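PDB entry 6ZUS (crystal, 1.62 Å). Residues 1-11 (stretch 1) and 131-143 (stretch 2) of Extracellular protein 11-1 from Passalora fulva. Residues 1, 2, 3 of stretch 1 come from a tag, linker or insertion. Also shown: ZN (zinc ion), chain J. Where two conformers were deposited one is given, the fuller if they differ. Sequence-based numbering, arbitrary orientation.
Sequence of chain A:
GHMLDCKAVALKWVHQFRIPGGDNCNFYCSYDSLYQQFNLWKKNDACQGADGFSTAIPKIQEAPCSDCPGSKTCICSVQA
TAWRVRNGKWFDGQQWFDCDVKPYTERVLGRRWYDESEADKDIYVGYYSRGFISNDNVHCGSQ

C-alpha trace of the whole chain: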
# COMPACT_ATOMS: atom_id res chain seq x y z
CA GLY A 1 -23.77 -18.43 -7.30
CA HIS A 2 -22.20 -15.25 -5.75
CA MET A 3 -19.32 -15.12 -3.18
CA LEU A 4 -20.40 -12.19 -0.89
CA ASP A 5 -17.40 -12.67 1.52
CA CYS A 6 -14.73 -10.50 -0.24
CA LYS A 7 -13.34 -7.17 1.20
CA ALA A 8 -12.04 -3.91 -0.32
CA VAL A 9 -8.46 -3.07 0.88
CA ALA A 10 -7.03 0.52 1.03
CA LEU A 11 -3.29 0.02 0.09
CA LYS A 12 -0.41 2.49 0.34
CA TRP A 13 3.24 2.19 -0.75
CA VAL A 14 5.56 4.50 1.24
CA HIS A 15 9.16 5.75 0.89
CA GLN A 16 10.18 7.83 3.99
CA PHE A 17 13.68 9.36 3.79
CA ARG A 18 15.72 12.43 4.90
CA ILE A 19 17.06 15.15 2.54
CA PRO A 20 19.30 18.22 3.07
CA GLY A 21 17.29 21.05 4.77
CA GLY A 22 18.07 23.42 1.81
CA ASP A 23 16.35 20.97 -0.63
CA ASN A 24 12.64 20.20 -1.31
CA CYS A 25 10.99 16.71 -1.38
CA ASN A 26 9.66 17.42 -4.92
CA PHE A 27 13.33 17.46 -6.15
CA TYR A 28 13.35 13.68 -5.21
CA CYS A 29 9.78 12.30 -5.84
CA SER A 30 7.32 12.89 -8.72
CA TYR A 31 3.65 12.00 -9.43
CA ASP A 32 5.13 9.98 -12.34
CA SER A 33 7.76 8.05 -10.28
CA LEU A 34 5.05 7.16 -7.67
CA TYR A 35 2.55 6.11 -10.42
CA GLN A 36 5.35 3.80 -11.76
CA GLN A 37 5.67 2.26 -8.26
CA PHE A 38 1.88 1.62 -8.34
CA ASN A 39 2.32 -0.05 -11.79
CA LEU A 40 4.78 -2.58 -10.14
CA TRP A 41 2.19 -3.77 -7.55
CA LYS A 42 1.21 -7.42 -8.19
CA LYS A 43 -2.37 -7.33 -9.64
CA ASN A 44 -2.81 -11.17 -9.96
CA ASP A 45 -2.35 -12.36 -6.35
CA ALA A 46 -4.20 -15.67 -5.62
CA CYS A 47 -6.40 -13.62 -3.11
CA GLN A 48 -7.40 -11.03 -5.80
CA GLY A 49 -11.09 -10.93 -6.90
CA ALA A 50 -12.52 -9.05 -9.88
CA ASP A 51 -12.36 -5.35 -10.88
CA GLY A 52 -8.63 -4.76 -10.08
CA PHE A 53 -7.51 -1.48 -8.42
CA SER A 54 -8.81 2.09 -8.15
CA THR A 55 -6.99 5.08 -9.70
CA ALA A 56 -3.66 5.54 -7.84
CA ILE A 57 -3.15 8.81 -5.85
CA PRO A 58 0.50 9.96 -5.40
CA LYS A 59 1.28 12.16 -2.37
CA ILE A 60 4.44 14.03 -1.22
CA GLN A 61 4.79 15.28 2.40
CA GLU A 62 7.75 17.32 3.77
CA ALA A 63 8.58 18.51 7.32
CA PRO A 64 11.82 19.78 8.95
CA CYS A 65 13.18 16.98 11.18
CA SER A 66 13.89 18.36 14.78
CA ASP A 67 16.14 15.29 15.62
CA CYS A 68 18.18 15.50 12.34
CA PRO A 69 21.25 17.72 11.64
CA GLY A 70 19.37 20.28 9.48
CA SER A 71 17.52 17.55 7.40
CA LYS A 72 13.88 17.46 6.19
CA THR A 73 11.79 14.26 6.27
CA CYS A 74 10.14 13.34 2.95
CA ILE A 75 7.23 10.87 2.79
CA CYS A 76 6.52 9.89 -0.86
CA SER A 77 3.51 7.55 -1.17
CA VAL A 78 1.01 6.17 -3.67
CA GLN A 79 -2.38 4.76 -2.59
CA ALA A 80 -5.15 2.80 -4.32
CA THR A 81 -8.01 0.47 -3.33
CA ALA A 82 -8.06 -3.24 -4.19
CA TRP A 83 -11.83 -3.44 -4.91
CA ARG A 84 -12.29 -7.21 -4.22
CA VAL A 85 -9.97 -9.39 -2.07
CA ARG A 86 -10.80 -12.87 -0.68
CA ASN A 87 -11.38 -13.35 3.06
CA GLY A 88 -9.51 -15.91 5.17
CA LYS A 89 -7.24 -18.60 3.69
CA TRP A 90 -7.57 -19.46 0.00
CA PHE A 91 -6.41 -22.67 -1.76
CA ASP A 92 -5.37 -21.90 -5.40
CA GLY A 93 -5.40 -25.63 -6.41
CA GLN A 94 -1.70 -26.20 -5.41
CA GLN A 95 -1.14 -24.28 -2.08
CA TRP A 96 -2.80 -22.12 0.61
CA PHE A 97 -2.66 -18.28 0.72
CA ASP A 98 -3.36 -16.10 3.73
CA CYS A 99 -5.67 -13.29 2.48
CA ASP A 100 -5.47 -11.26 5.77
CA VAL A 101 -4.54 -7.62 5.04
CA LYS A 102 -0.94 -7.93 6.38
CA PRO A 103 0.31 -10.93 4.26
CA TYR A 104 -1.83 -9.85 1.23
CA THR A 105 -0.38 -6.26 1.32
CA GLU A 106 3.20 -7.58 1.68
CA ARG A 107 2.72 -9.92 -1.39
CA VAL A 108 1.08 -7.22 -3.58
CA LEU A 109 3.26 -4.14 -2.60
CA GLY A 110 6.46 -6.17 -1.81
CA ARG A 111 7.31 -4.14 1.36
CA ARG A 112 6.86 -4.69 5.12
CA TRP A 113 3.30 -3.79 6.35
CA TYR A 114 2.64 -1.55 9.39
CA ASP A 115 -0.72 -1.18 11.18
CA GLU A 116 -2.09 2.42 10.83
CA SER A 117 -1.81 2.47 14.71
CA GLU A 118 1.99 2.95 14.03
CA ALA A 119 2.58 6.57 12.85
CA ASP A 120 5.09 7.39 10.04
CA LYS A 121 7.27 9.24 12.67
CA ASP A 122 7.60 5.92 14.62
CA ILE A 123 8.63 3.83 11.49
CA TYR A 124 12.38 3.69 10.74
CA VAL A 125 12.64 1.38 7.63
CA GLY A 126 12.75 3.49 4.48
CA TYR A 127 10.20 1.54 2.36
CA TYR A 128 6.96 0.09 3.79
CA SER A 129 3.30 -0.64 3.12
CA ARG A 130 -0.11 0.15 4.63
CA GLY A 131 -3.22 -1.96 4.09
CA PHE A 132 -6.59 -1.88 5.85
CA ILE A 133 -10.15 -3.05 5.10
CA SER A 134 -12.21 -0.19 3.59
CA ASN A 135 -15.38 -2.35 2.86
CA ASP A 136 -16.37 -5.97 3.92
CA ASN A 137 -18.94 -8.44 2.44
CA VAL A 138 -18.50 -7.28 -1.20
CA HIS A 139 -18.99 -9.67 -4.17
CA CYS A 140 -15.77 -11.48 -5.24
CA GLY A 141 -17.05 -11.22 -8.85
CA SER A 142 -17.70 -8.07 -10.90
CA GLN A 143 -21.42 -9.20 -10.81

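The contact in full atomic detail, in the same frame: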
# COMPACT_ATOMS: atom_id res chain seq x y z
N GLY A 1 -23.81 -18.95 -8.66
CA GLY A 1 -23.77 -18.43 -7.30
C GLY A 1 -23.08 -17.05 -7.28
O GLY A 1 -22.66 -16.55 -8.36
N HIS A 2 -22.96 -16.48 -6.09
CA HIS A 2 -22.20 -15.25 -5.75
C HIS A 2 -21.39 -15.58 -4.50
O HIS A 2 -21.92 -16.31 -3.64
CB HIS A 2 -23.13 -14.02 -5.52
CG HIS A 2 -23.88 -13.65 -6.75
ND1 HIS A 2 -23.40 -12.75 -7.67
CD2 HIS A 2 -25.01 -14.17 -7.29
CE1 HIS A 2 -24.19 -12.69 -8.72
NE2 HIS A 2 -25.21 -13.57 -8.50
N MET A 3 -20.13 -15.12 -4.43
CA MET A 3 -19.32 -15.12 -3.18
C MET A 3 -19.45 -13.72 -2.57
O MET A 3 -18.92 -12.77 -3.18
CB MET A 3 -17.84 -15.39 -3.46
CG MET A 3 -17.53 -16.76 -4.05
SD MET A 3 -15.78 -17.18 -3.84
CE MET A 3 -15.85 -17.68 -2.13
N LEU A 4 -20.13 -13.56 -1.45
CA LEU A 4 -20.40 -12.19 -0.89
C LEU A 4 -19.46 -11.88 0.28
O LEU A 4 -19.80 -10.97 1.02
CB LEU A 4 -21.86 -12.13 -0.42
CG LEU A 4 -22.86 -12.67 -1.45
CD1 LEU A 4 -24.24 -12.83 -0.84
CD2 LEU A 4 -22.89 -11.80 -2.71
N ASP A 5 -18.34 -12.60 0.36
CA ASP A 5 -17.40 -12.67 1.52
C ASP A 5 -16.01 -12.14 1.09
O ASP A 5 -14.98 -12.74 1.53
CB ASP A 5 -17.29 -14.12 2.03
CG ASP A 5 -17.17 -15.14 0.90
OD1 ASP A 5 -16.56 -14.81 -0.12
OD2 ASP A 5 -17.74 -16.26 1.03
N CYS A 6 -15.97 -11.22 0.12
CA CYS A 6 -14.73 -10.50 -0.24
C CYS A 6 -14.70 -9.18 0.55
O CYS A 6 -15.76 -8.78 1.13
CB CYS A 6 -14.58 -10.32 -1.75
SG CYS A 6 -13.70 -11.70 -2.55
N LYS A 7 -13.55 -8.51 0.57
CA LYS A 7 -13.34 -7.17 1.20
C LYS A 7 -12.68 -6.24 0.18
O LYS A 7 -12.08 -6.74 -0.83
CB LYS A 7 -12.47 -7.32 2.46
CG LYS A 7 -11.15 -8.01 2.21
CD LYS A 7 -10.24 -8.09 3.39
CE LYS A 7 -8.93 -8.76 3.07
NZ LYS A 7 -8.99 -10.22 3.33
N ALA A 8 -12.82 -4.93 0.38
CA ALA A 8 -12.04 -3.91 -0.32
C ALA A 8 -10.91 -3.51 0.64
O ALA A 8 -11.17 -3.43 1.86
CB ALA A 8 -12.88 -2.75 -0.72
N VAL A 9 -9.70 -3.34 0.09
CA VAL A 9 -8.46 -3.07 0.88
C VAL A 9 -7.86 -1.75 0.36
O VAL A 9 -7.58 -1.65 -0.85
CB VAL A 9 -7.45 -4.23 0.83
CG1 VAL A 9 -6.22 -3.88 1.67
CG2 VAL A 9 -8.05 -5.55 1.30
N ALA A 10 -7.74 -0.75 1.25
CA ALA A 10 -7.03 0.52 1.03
C ALA A 10 -5.53 0.23 1.21
O ALA A 10 -5.14 -0.13 2.30
CB ALA A 10 -7.49 1.58 1.99
N LEU A 11 -4.76 0.35 0.14
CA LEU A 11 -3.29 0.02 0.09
C LEU A 11 -2.50 1.31 -0.08
O LEU A 11 -2.94 2.24 -0.83
CB LEU A 11 -3.00 -0.93 -1.07
CG LEU A 11 -3.69 -2.30 -1.01
CD1 LEU A 11 -3.73 -2.93 -2.37
CD2 LEU A 11 -2.98 -3.20 -0.03
N GLY A 131 -2.03 -1.30 4.67
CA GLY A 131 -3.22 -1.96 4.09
C GLY A 131 -4.25 -2.09 5.18
O GLY A 131 -3.90 -2.56 6.29
N PHE A 132 -5.47 -1.68 4.90
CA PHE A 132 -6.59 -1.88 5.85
C PHE A 132 -7.89 -2.08 5.06
O PHE A 132 -8.04 -1.61 3.93
CB PHE A 132 -6.61 -0.71 6.85
CG PHE A 132 -6.86 0.64 6.23
CD1 PHE A 132 -8.16 1.08 6.01
CD2 PHE A 132 -5.81 1.50 5.94
CE1 PHE A 132 -8.39 2.32 5.44
CE2 PHE A 132 -6.05 2.76 5.39
CZ PHE A 132 -7.34 3.16 5.14
N ILE A 133 -8.82 -2.77 5.70
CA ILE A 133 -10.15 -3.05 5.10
C ILE A 133 -10.93 -1.74 5.00
O ILE A 133 -11.15 -1.06 6.02
CB ILE A 133 -10.91 -4.12 5.89
CG1 ILE A 133 -10.11 -5.42 5.98
CG2 ILE A 133 -12.28 -4.31 5.26
CD1 ILE A 133 -10.68 -6.42 6.96
N SER A 134 -11.39 -1.40 3.81
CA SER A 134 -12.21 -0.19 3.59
C SER A 134 -13.69 -0.58 3.35
O SER A 134 -14.59 0.33 3.45
CB SER A 134 -11.64 0.63 2.49
OG SER A 134 -11.56 -0.08 1.29
N ASN A 135 -13.99 -1.86 3.10
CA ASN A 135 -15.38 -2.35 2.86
C ASN A 135 -15.39 -3.88 3.05
O ASN A 135 -14.51 -4.50 2.52
CB ASN A 135 -15.87 -1.84 1.50
CG ASN A 135 -17.37 -2.00 1.28
OD1 ASN A 135 -18.07 -2.48 2.16
ND2 ASN A 135 -17.83 -1.61 0.10
N ASP A 136 -16.28 -4.47 3.85
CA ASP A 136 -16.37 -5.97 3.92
C ASP A 136 -17.66 -6.47 3.26
O ASP A 136 -18.53 -5.68 2.88
CB ASP A 136 -16.12 -6.54 5.33
CG ASP A 136 -15.38 -7.89 5.34
OD1 ASP A 136 -15.71 -8.75 4.48
OD2 ASP A 136 -14.45 -8.09 6.19
N ASN A 137 -17.76 -7.78 3.05
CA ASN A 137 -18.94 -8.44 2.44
C ASN A 137 -19.27 -7.75 1.12
O ASN A 137 -20.42 -7.31 0.95
CB ASN A 137 -20.12 -8.46 3.41
CG ASN A 137 -19.68 -8.92 4.77
OD1 ASN A 137 -19.21 -10.05 4.93
ND2 ASN A 137 -19.72 -8.01 5.73
N VAL A 138 -18.28 -7.64 0.23
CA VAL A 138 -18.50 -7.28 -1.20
C VAL A 138 -18.48 -8.57 -2.03
O VAL A 138 -17.94 -9.58 -1.58
CB VAL A 138 -17.50 -6.21 -1.70
CG1 VAL A 138 -17.49 -4.94 -0.82
CG2 VAL A 138 -16.08 -6.76 -1.93
N HIS A 139 -19.08 -8.55 -3.20
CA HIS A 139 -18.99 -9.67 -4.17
C HIS A 139 -17.50 -9.89 -4.52
O HIS A 139 -16.75 -8.88 -4.71
CB HIS A 139 -19.81 -9.42 -5.45
CG HIS A 139 -21.28 -9.47 -5.23
ND1 HIS A 139 -22.11 -10.30 -5.97
CD2 HIS A 139 -22.07 -8.78 -4.36
CE1 HIS A 139 -23.37 -10.10 -5.57
NE2 HIS A 139 -23.37 -9.17 -4.58
N CYS A 140 -17.11 -11.15 -4.71
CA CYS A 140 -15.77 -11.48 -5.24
C CYS A 140 -15.77 -11.22 -6.75
O CYS A 140 -14.70 -10.81 -7.28
CB CYS A 140 -15.33 -12.88 -4.82
SG CYS A 140 -15.20 -13.04 -3.00
N GLY A 141 -16.92 -11.46 -7.42
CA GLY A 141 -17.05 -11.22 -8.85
C GLY A 141 -17.43 -9.79 -9.16
O GLY A 141 -17.81 -9.07 -8.25
N SER A 142 -17.33 -9.42 -10.43
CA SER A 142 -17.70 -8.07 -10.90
C SER A 142 -19.24 -7.97 -11.00
O SER A 142 -19.74 -6.85 -11.20
CB SER A 142 -17.04 -7.78 -12.21
OG SER A 142 -17.57 -8.62 -13.23
N GLN A 143 -19.94 -9.11 -10.89
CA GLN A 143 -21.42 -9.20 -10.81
C GLN A 143 -21.85 -9.94 -9.54
O GLN A 143 -23.05 -9.63 -9.24
CB GLN A 143 -21.90 -9.87 -12.10
CG GLN A 143 -21.49 -9.06 -13.33
CD GLN A 143 -22.13 -9.56 -14.60
OE1 GLN A 143 -22.58 -10.71 -14.69
NE2 GLN A 143 -22.11 -8.70 -15.62
OXT GLN A 143 -21.24 -10.81 -8.78
ZN ZN J . -21.60 -11.58 -7.42

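The apolar centre of this contact lies along one face of the antiparallel ladder between the two stretches, where Cys-6, Ala-8 and Ala-10 alternate along stretch 1 and meet Val-138, Asn-135 and Phe-132. Ala-10 supplies the clearest lesson. Its CB sits 3.7 Å from the centroid of the Phe-132 ring, 20° off the ring normal, so a methyl hydrogen can point into the pi cloud. Phe-132 reaches this position with chi1 in the p well, which folds the ring back over its cross-strand neighbour; the ring face lies over the Ala-10 methyl, with Phe-132 CZ 3.5 Å from Ala-10 CB. Further along, Ala-8 CB packs 3.8 Å from Asn-135 CB, and Cys-6 CB lies 3.9 Å from Val-138 CG2. The same face carries a covalent lock: Cys-6 SG and Cys-140 SG are 2.1 Å apart, a disulfide with chi3 of 107°.

The other face is lighter. Val-9 pairs with Ile-133 and Leu-11 with Gly-131. Having no side chain, Gly-131 lets its backbone come close to both aliphatic residues: its CA is 4.3 Å from Val-9 CG1 and 4.3 Å from Leu-11 CD2. An ideal CB at Gly-131 would stand 3.5 Å from Leu-11 CD2, a tight fit. Beside this face the aliphatic part of Lys-7 contributes, with CD 3.7 Å from Ile-133 CG1.

Backbone hydrogen bonds hold the ladder together. Ala-10 N gives to Phe-132 O at 2.8 Å, and Phe-132 N returns to Ala-10 O at 3.0 Å. The regular register then breaks twice, with one bulge between Val-9 and Ala-8 and another between Ala-8 and Cys-6, as stretch 2 turns corners at Ser-134 and Asn-137. Ala-8 O absorbs the first: Ser-134 N donates to it at 2.8 Å, while Asn-135 N makes only a weak bond at 3.5 Å. Ala-8 N still binds Asn-135 O at 2.8 Å. Beyond the second bulge, Cys-6 and Val-138 restore the reciprocal pattern, Cys-6 N to Val-138 O at 3.1 Å and Val-138 N to Cys-6 O at 2.9 Å. The corner at Asn-137 is braced within stretch 2 by its own N, which donates to Asp-136 OD1 at 2.7 Å.

Cys-140 N also donates to Met-3 O at 2.9 Å, so the disulfide is anchored through backbone as well as sulfur, and Met-3 CB rests 3.6 Å from Cys-140 SG. Leu-4 starts away from stretch 2, yet its CD2 returns to lie over the His-139 ring, 3.3 Å from the centroid.

The polar edge closes on zinc. His-2 ND1 at 2.2 Å, His-139 ND1 at 2.0 Å and the terminal carboxylate oxygen Gln-143 OXT at 1.6 Å bind ZN. Their mutual closeness, such as 3.1 Å between His-2 ND1 and Gln-143 OXT, reflects shared metal coordination rather than hydrogen bonding. His-2 and Met-3 belong to an expression tag, so this clasp across the two termini is not part of the natural protein's design.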